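Local coordinates for glutaryl-CoA dehydrogenase (Mycobacterium smegmatis, PDB 3SF6), which belongs to the acyl-CoA dehydrogenase family of flavoproteins and is modelled here as a tetramer with dihydroflavine-adenine dinucleotide, at residues A[122-127]-A[134-139]. Numbering follows the deposited sequence.
Sequences AIHAFG and QWLPDM
This is an apolar helix-to-helix contact in the N-terminal, helical part of the chain, where the end of helix 106-126 packs against helix 129-140, the next helix along. The two local axes run roughly antiparallel (143°) and come within 10.2 Å at their closest, so side chains do most of the bridging. Ile-123 and Leu-136 do most of the work: they point at each other and lie alongside one another head to tail, with Ile-123 CG2 3.9 Å from Leu-136 CD2. With CG1 anti to its carbonyl carbon and chi2 extended (169°), Ile-123 carries its CG1-CD1 branch across to the partner helix. There CD1 lies 4.1 Å from Trp-135 CB and 4.0 Å from Met-139 SD, one helical turn further on. Trp-135 offers little more than its CB; beyond it the side chain turns off from the contact, and Trp-135 also packs on Val-190 of strand 190-197. The second methyl of Leu-136, CD1, reaches the imidazole of His-124 obliquely, 3.9 Å from CD2, the leucine running roughly perpendicular to the histidine side chain. His-124 has CG anti to the backbone N (chi1 -161°), and its NE2 is hydrogen-bonded to Lys-82 O, which ties down the ring's polar end while a carbon meets the leucine. Met-120 and Ala-119, further back on helix 106-126, extend the apolar seam along Leu-136 and Met-139. Gly-127, whose N bonds to Ile-123 O (2.8 Å), is the first residue to leave the helical conformation. The result is a helical hairpin in the N-terminal alpha domain of the acyl-CoA dehydrogenase fold, set against the beta domain through strand 190-197.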
# COMPACT_ATOMS: atom_id res chain seq x y z
N ALA A 122 21.14 -31.54 6.36
CA ALA A 122 20.49 -32.78 5.96
C ALA A 122 21.30 -34.00 6.40
O ALA A 122 20.75 -34.99 6.91
CB ALA A 122 20.23 -32.82 4.43
N ILE A 123 22.60 -33.96 6.14
CA ILE A 123 23.52 -35.04 6.50
C ILE A 123 23.60 -35.17 8.04
O ILE A 123 23.53 -36.27 8.60
CB ILE A 123 24.89 -34.82 5.84
CG1 ILE A 123 24.78 -34.96 4.32
CG2 ILE A 123 25.91 -35.85 6.38
CD1 ILE A 123 26.06 -34.48 3.54
N HIS A 124 23.73 -34.03 8.72
CA HIS A 124 23.81 -33.98 10.19
C HIS A 124 22.55 -34.59 10.82
O HIS A 124 22.65 -35.32 11.84
CB HIS A 124 24.03 -32.54 10.62
CG HIS A 124 24.55 -32.36 12.00
ND1 HIS A 124 23.76 -32.53 13.12
CD2 HIS A 124 25.75 -31.90 12.45
CE1 HIS A 124 24.48 -32.26 14.21
NE2 HIS A 124 25.69 -31.88 13.83
N ALA A 125 21.39 -34.29 10.25
CA ALA A 125 20.09 -34.66 10.83
C ALA A 125 19.61 -36.05 10.46
O ALA A 125 18.97 -36.74 11.29
CB ALA A 125 19.02 -33.65 10.44
N PHE A 126 19.91 -36.48 9.24
CA PHE A 126 19.35 -37.70 8.69
C PHE A 126 20.35 -38.72 8.19
O PHE A 126 19.97 -39.79 7.74
CB PHE A 126 18.39 -37.35 7.53
CG PHE A 126 17.37 -36.33 7.89
CD1 PHE A 126 16.40 -36.61 8.83
CD2 PHE A 126 17.36 -35.09 7.27
CE1 PHE A 126 15.46 -35.66 9.19
CE2 PHE A 126 16.41 -34.15 7.64
CZ PHE A 126 15.47 -34.43 8.57
N GLY A 127 21.63 -38.36 8.24
CA GLY A 127 22.67 -39.19 7.67
C GLY A 127 23.08 -40.29 8.62
O GLY A 127 22.83 -40.25 9.84
N GLN A 134 32.30 -38.86 6.75
CA GLN A 134 32.94 -38.71 5.44
C GLN A 134 32.88 -37.27 4.95
O GLN A 134 33.86 -36.76 4.42
CB GLN A 134 32.32 -39.64 4.42
CG GLN A 134 32.87 -39.39 3.01
CD GLN A 134 32.49 -40.45 1.99
OE1 GLN A 134 31.79 -41.43 2.30
NE2 GLN A 134 32.97 -40.26 0.76
N TRP A 135 31.72 -36.63 5.11
CA TRP A 135 31.42 -35.37 4.44
C TRP A 135 31.50 -34.15 5.33
O TRP A 135 31.96 -33.11 4.87
CB TRP A 135 30.03 -35.43 3.78
CG TRP A 135 30.04 -36.29 2.54
CD1 TRP A 135 29.56 -37.55 2.41
CD2 TRP A 135 30.64 -35.95 1.28
NE1 TRP A 135 29.81 -38.03 1.14
CE2 TRP A 135 30.46 -37.06 0.42
CE3 TRP A 135 31.28 -34.82 0.79
CZ2 TRP A 135 30.91 -37.06 -0.90
CZ3 TRP A 135 31.74 -34.82 -0.50
CH2 TRP A 135 31.57 -35.95 -1.34
N LEU A 136 31.03 -34.21 6.57
CA LEU A 136 30.82 -32.95 7.30
C LEU A 136 32.10 -32.15 7.61
O LEU A 136 32.10 -30.92 7.42
CB LEU A 136 29.94 -33.13 8.56
CG LEU A 136 28.50 -33.54 8.33
CD1 LEU A 136 27.76 -33.76 9.67
CD2 LEU A 136 27.77 -32.53 7.43
N PRO A 137 33.20 -32.80 8.04
CA PRO A 137 34.36 -31.93 8.34
C PRO A 137 34.93 -31.22 7.11
O PRO A 137 35.28 -30.04 7.19
CB PRO A 137 35.39 -32.91 8.92
CG PRO A 137 34.51 -34.03 9.53
CD PRO A 137 33.38 -34.18 8.55
N ASP A 138 34.95 -31.88 5.96
CA ASP A 138 35.42 -31.22 4.75
C ASP A 138 34.43 -30.17 4.19
O ASP A 138 34.84 -29.23 3.50
CB ASP A 138 35.69 -32.22 3.65
CG ASP A 138 36.99 -33.00 3.84
OD1 ASP A 138 37.83 -32.66 4.72
OD2 ASP A 138 37.16 -33.96 3.07
N MET A 139 33.15 -30.33 4.50
CA MET A 139 32.16 -29.31 4.19
C MET A 139 32.29 -28.09 5.10
O MET A 139 32.19 -26.94 4.67
CB MET A 139 30.75 -29.92 4.22
CG MET A 139 30.53 -30.92 3.09
SD MET A 139 28.96 -31.76 3.19
CE MET A 139 27.88 -30.58 2.29